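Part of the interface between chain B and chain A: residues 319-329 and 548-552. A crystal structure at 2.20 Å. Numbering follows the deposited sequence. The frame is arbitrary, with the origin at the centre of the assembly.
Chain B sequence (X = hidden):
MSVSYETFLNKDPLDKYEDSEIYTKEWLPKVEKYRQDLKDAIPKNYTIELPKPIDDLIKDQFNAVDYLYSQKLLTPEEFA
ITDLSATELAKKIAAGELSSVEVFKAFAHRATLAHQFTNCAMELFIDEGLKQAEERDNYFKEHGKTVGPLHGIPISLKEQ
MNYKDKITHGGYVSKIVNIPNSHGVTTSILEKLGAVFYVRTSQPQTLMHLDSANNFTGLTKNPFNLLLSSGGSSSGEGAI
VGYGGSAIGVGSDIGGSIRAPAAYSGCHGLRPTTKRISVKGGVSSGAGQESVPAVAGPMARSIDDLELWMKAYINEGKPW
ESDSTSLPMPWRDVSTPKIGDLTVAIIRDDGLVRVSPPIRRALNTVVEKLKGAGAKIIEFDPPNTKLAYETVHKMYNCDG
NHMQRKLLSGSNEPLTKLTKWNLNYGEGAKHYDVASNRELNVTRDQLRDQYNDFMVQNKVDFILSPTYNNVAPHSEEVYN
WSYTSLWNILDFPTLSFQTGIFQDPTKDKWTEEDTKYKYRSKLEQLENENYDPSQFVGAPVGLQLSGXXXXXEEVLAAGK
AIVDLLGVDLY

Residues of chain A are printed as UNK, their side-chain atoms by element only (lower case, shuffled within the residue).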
ATOM      1  N   PRO B 319      -4.512 -11.445   9.450  1.00 30.41           N
ATOM      2  CA  PRO B 319      -5.147 -11.410   8.116  1.00 29.28           C
ATOM      3  C   PRO B 319      -4.181 -11.688   6.963  1.00 30.41           C
ATOM      4  O   PRO B 319      -4.602 -12.233   5.937  1.00 25.50           O
ATOM      5  CB  PRO B 319      -5.726  -9.986   8.038  1.00 27.23           C
ATOM      6  CG  PRO B 319      -4.991  -9.196   9.075  1.00 26.80           C
ATOM      7  CD  PRO B 319      -4.668 -10.178  10.182  1.00 26.38           C
ATOM      8  N   TRP B 320      -2.893 -11.372   7.112  1.00 26.84           N
ATOM      9  CA  TRP B 320      -1.952 -11.562   6.012  1.00 31.22           C
ATOM     10  C   TRP B 320      -1.774 -13.023   5.617  1.00 34.90           C
ATOM     11  O   TRP B 320      -1.237 -13.295   4.539  1.00 37.12           O
ATOM     12  CB  TRP B 320      -0.595 -10.973   6.378  1.00 27.56           C
ATOM     13  CG  TRP B 320      -0.043 -11.494   7.661  1.00 33.59           C
ATOM     14  CD1 TRP B 320       0.846 -12.521   7.818  1.00 35.48           C
ATOM     15  CD2 TRP B 320      -0.329 -11.008   8.977  1.00 32.91           C
ATOM     16  NE1 TRP B 320       1.131 -12.703   9.148  1.00 38.97           N
ATOM     17  CE2 TRP B 320       0.421 -11.788   9.883  1.00 36.95           C
ATOM     18  CE3 TRP B 320      -1.140  -9.981   9.480  1.00 35.36           C
ATOM     19  CZ2 TRP B 320       0.384 -11.575  11.263  1.00 29.49           C
ATOM     20  CZ3 TRP B 320      -1.171  -9.768  10.857  1.00 32.31           C
ATOM     21  CH2 TRP B 320      -0.415 -10.566  11.727  1.00 33.69           C
ATOM     22  N   GLU B 321      -2.223 -13.968   6.436  1.00 35.59           N
ATOM     23  CA  GLU B 321      -2.073 -15.369   6.075  1.00 37.27           C
ATOM     24  C   GLU B 321      -3.100 -15.827   5.045  1.00 35.47           C
ATOM     25  O   GLU B 321      -2.830 -16.771   4.293  1.00 37.38           O
ATOM     26  CB  GLU B 321      -2.134 -16.218   7.342  1.00 33.10           C
ATOM     27  CG  GLU B 321      -0.934 -15.931   8.238  1.00 38.59           C
ATOM     28  CD  GLU B 321      -0.661 -17.020   9.264  1.00 45.68           C
ATOM     29  OE1 GLU B 321      -1.404 -18.025   9.275  1.00 47.97           O
ATOM     30  OE2 GLU B 321       0.310 -16.870  10.047  1.00 48.88           O
ATOM     31  N   SER B 322      -4.255 -15.171   4.968  1.00 29.77           N
ATOM     32  CA  SER B 322      -5.228 -15.477   3.933  1.00 36.59           C
ATOM     33  C   SER B 322      -5.493 -14.325   2.962  1.00 37.05           C
ATOM     34  O   SER B 322      -6.169 -14.539   1.951  1.00 36.39           O
ATOM     35  CB  SER B 322      -6.553 -15.921   4.570  1.00 34.72           C
ATOM     36  OG  SER B 322      -6.922 -15.048   5.617  1.00 36.41           O
ATOM     37  N   ASP B 323      -4.986 -13.123   3.227  1.00 30.47           N
ATOM     38  CA  ASP B 323      -5.178 -11.974   2.342  1.00 34.08           C
ATOM     39  C   ASP B 323      -3.826 -11.293   2.183  1.00 30.85           C
ATOM     40  O   ASP B 323      -3.395 -10.530   3.054  1.00 31.81           O
ATOM     41  CB  ASP B 323      -6.230 -11.010   2.884  1.00 31.25           C
ATOM     42  CG  ASP B 323      -6.321  -9.715   2.076  1.00 35.17           C
ATOM     43  OD1 ASP B 323      -5.725  -9.627   0.977  1.00 35.97           O
ATOM     44  OD2 ASP B 323      -7.011  -8.778   2.536  1.00 33.04           O
ATOM     45  N   SER B 324      -3.178 -11.559   1.050  1.00 32.43           N
ATOM     46  CA  SER B 324      -1.854 -11.018   0.760  1.00 32.28           C
ATOM     47  C   SER B 324      -1.810  -9.483   0.785  1.00 29.75           C
ATOM     48  O   SER B 324      -0.725  -8.906   0.925  1.00 29.97           O
ATOM     49  CB  SER B 324      -1.414 -11.560  -0.601  1.00 29.10           C
ATOM     50  OG  SER B 324      -0.514 -10.677  -1.242  1.00 43.83           O
ATOM     51  N   THR B 325      -2.962  -8.811   0.672  1.00 28.14           N
ATOM     52  CA  THR B 325      -3.006  -7.351   0.741  1.00 30.79           C
ATOM     53  C   THR B 325      -2.828  -6.830   2.173  1.00 35.11           C
ATOM     54  O   THR B 325      -2.275  -5.735   2.372  1.00 32.43           O
ATOM     55  CB  THR B 325      -4.338  -6.878   0.146  1.00 38.15           C
ATOM     56  OG1 THR B 325      -4.299  -7.052  -1.272  1.00 41.05           O
ATOM     57  CG2 THR B 325      -4.631  -5.411   0.472  1.00 39.63           C
ATOM     58  N   SER B 326      -3.283  -7.581   3.177  1.00 27.52           N
ATOM     59  CA  SER B 326      -3.197  -7.107   4.556  1.00 31.54           C
ATOM     60  C   SER B 326      -1.758  -7.114   5.065  1.00 32.01           C
ATOM     61  O   SER B 326      -1.011  -8.073   4.857  1.00 32.57           O
ATOM     62  CB  SER B 326      -4.068  -7.970   5.467  1.00 27.17           C
ATOM     63  OG  SER B 326      -5.412  -7.907   5.017  1.00 37.79           O
ATOM     64  N   LEU B 327      -1.387  -6.049   5.783  1.00 30.14           N
ATOM     65  CA  LEU B 327      -0.024  -5.906   6.254  1.00 27.34           C
ATOM     66  C   LEU B 327       0.204  -6.753   7.501  1.00 29.10           C
ATOM     67  O   LEU B 327      -0.616  -6.727   8.413  1.00 30.21           O
ATOM     68  CB  LEU B 327       0.269  -4.455   6.588  1.00 25.78           C
ATOM     69  CG  LEU B 327       0.249  -3.443   5.460  1.00 30.91           C
ATOM     70  CD1 LEU B 327       0.399  -2.041   6.058  1.00 28.89           C
ATOM     71  CD2 LEU B 327       1.370  -3.754   4.460  1.00 29.50           C
ATOM     72  N   PRO B 328       1.337  -7.484   7.592  1.00 31.21           N
ATOM     73  CA  PRO B 328       1.712  -8.113   8.877  1.00 31.42           C
ATOM     74  C   PRO B 328       2.291  -7.081   9.833  1.00 33.96           C
ATOM     75  O   PRO B 328       3.477  -7.061  10.169  1.00 38.23           O
ATOM     76  CB  PRO B 328       2.744  -9.161   8.446  1.00 32.90           C
ATOM     77  CG  PRO B 328       3.382  -8.591   7.278  1.00 35.58           C
ATOM     78  CD  PRO B 328       2.326  -7.761   6.544  1.00 35.19           C
HETATM   79  N   MSE B 329       1.446  -6.153  10.264  1.00 37.99           N
HETATM   80  CA  MSE B 329       1.913  -5.092  11.145  1.00 38.68           C
HETATM   81  C   MSE B 329       1.246  -5.191  12.515  1.00 36.00           C
HETATM   82  O   MSE B 329       0.037  -4.945  12.642  1.00 32.65           O
HETATM   83  CB  MSE B 329       1.681  -3.723  10.504  1.00 30.28           C
HETATM   84  CG  MSE B 329       1.977  -2.573  11.434  1.00 41.99           C
HETATM   85 SE   MSE B 329       1.477  -0.818  10.719  1.00 72.01          SE
HETATM   86  CE  MSE B 329       3.156  -0.419   9.851  1.00 45.40           C
TER
ATOM     87  N   UNK A 548       7.915 -14.297   1.797  1.00 26.54           N
ATOM     88  CA  UNK A 548       6.572 -13.741   1.854  1.00 29.40           C
ATOM     89  C   UNK A 548       6.627 -12.227   2.081  1.00 25.29           C
ATOM     90  O   UNK A 548       7.611 -11.679   2.586  1.00 21.93           O
ATOM     91  c   UNK A 548       4.869 -16.622   3.830  1.00 35.05           C
ATOM     92  n   UNK A 548       5.717 -17.258   6.103  1.00 50.79           N
ATOM     93  c   UNK A 548       5.833 -16.300   4.965  1.00 34.67           C
ATOM     94  c   UNK A 548       5.749 -14.415   2.959  1.00 33.28           C
ATOM     95  c   UNK A 548       5.203 -15.794   2.590  1.00 35.40           C
ATOM     96  N   UNK A 549       5.535 -11.553   1.710  1.00 24.09           N
ATOM     97  CA  UNK A 549       5.498 -10.092   1.730  1.00 26.37           C
ATOM     98  C   UNK A 549       5.731  -9.551   3.134  1.00 25.43           C
ATOM     99  O   UNK A 549       5.096  -9.999   4.097  1.00 30.64           O
ATOM    100  n   UNK A 549       2.389  -5.504  -1.159  1.00 30.32           N
ATOM    101  c   UNK A 549       3.925  -9.852  -0.270  1.00 28.42           C
ATOM    102  n   UNK A 549       0.871  -6.991  -0.298  1.00 30.16           N
ATOM    103  c   UNK A 549       2.063  -6.752  -0.828  1.00 33.67           C
ATOM    104  n   UNK A 549       2.933  -7.730  -1.048  1.00 24.73           N
ATOM    105  c   UNK A 549       2.674  -9.133  -0.751  1.00 29.51           C
ATOM    106  c   UNK A 549       4.147  -9.591   1.201  1.00 29.36           C
ATOM    107  N   UNK A 550       6.639  -8.580   3.234  1.00 23.34           N
ATOM    108  CA  UNK A 550       7.023  -7.882   4.464  1.00 26.47           C
ATOM    109  C   UNK A 550       7.817  -8.757   5.424  1.00 28.80           C
ATOM    110  O   UNK A 550       8.010  -8.384   6.583  1.00 28.29           O
ATOM    111  c   UNK A 550       5.921  -4.949   4.172  1.00 25.83           C
ATOM    112  c   UNK A 550       5.452  -3.960   3.336  1.00 26.73           C
ATOM    113  c   UNK A 550       3.656  -5.406   2.651  1.00 29.91           C
ATOM    114  c   UNK A 550       4.319  -4.198   2.572  1.00 30.34           C
ATOM    115  o   UNK A 550       3.843  -3.228   1.719  1.00 34.21           O
ATOM    116  c   UNK A 550       5.259  -6.169   4.286  1.00 28.99           C
ATOM    117  c   UNK A 550       4.134  -6.389   3.499  1.00 26.71           C
ATOM    118  c   UNK A 550       5.809  -7.255   5.163  1.00 25.76           C
ATOM    119  N   UNK A 551       8.308  -9.900   4.957  1.00 25.73           N
ATOM    120  CA  UNK A 551       9.240 -10.718   5.732  1.00 29.20           C
ATOM    121  C   UNK A 551      10.671 -10.554   5.231  1.00 25.63           C
ATOM    122  O   UNK A 551      11.442 -11.518   5.199  1.00 28.23           O
ATOM    123  c   UNK A 551       8.806 -12.180   5.702  1.00 30.53           C
ATOM    124  c   UNK A 551       7.589 -12.472   6.559  1.00 32.16           C
ATOM    125  c   UNK A 551       7.711 -13.170   7.761  1.00 34.90           C
ATOM    126  c   UNK A 551       5.194 -12.302   6.952  1.00 32.44           C
ATOM    127  c   UNK A 551       5.322 -13.007   8.144  1.00 32.96           C
ATOM    128  c   UNK A 551       6.580 -13.444   8.549  1.00 37.58           C
ATOM    129  c   UNK A 551       6.322 -12.037   6.167  1.00 30.46           C
ATOM    130  N   UNK A 552      11.025  -9.327   4.814  1.00 25.06           N
ATOM    131  CA  UNK A 552      12.377  -9.004   4.347  1.00 26.58           C
ATOM    132  C   UNK A 552      13.453  -9.436   5.338  1.00 28.86           C
ATOM    133  O   UNK A 552      14.552  -9.849   4.938  1.00 25.19           O
ATOM    134  c   UNK A 552      12.509  -7.493   4.113  1.00 27.86           C
ATOM    135  c   UNK A 552      11.349  -6.906   3.327  1.00 25.87           C
ATOM    136  o   UNK A 552      10.177  -6.996   3.760  1.00 24.95           O
ATOM    137  o   UNK A 552      11.627  -6.330   2.270  1.00 24.92           O
TER
HETATM  138  O   HOH W   1      -0.562  -4.555   0.387  1.00 35.31           O

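Position 548 of chain A carries five side-chain atoms, four carbons in an unbranched row with a nitrogen at the end. Its CA-to-CB bond points toward chain B, yet the side chain reaches no contact and loses no surface to this stretch: the closest approach is 6.7 Å, from the terminal nitrogen to Glu B321 OE2. That is lysine. Lys A548 matters here through its backbone: its carbonyl O accepts a hydrogen bond from the backbone N of position 551 at 3.0 Å, closing a type II beta turn.

Position 549 has seven side-chain atoms: three carbons, a nitrogen, then a carbon bearing two more nitrogens. The planar, forked end reaches the turn of chain B, and one terminal nitrogen lies 2.8 Å from the backbone O of Ser B324. Only arginine has this pattern. NH1 of Arg A549 donates a hydrogen bond to Ser B324 O, which lies near the guanidinium plane, where the N-H groups point. The same NH1 donates to a water, with 2.9 Å between NH1 and the water O; that water in turn donates to Thr B325 O, with 2.9 Å between the water O and Thr B325 O. One nitrogen thus serves two successive carbonyls, the first directly and the second through water. Along the shaft, CD of Arg A549 packs 3.6 Å from Ser B324 OG, while NE and NH2 are satisfied elsewhere in the structure.

Position 550 shows eight side-chain atoms, one carbon leading to a six-carbon ring that bears an oxygen. The ring comes within 3.4 Å of Leu B327 CD2, and the linking CB lies 3.5 Å from Pro B328 CG. This is tyrosine. With phi/psi of 71/14, Tyr A550 occupies the third position of the turn, and its CA-to-CB bond points toward chain B. Its ring carbon CE2 makes the leucine contact; its OH is hydrogen-bonded elsewhere in the structure.

Position 551 has seven side-chain carbons, one of them joining a six-membered ring to the backbone, and no polar atom. Its CA-to-CB bond points sideways, but the ring end comes nearer: one ring carbon is 4.1 Å from Pro B328 CG, and another is 4.3 Å from Trp B320 NE1. It is phenylalanine, and these two carbons are CE1 and CZ of Phe A551. The residue also sits at the N-cap position, right before a helix.

Position 552 has four side-chain atoms, two carbons with two oxygens on the second, and its side chain is out of reach of this stretch of chain B. It is aspartate. Asp A552 starts the helix; both carboxylate oxygens are bonded elsewhere in the structure.

The contact joins two turns. On chain B, a type I turn from Asp B323 to Ser B326 is braced by Thr B325 N donating to Asp B323 OD1 at 2.9 Å, and it offers backbone carbonyls to the arginine. Beside this polar contact, Pro B328 packs against both aromatic residues, with Leu B327 and Trp B320 adding apolar surface. The rule to read is a polar anchor on backbone atoms beside an apolar patch, together burying 310 Å².

Chain A, residues 548-552: KRYFD
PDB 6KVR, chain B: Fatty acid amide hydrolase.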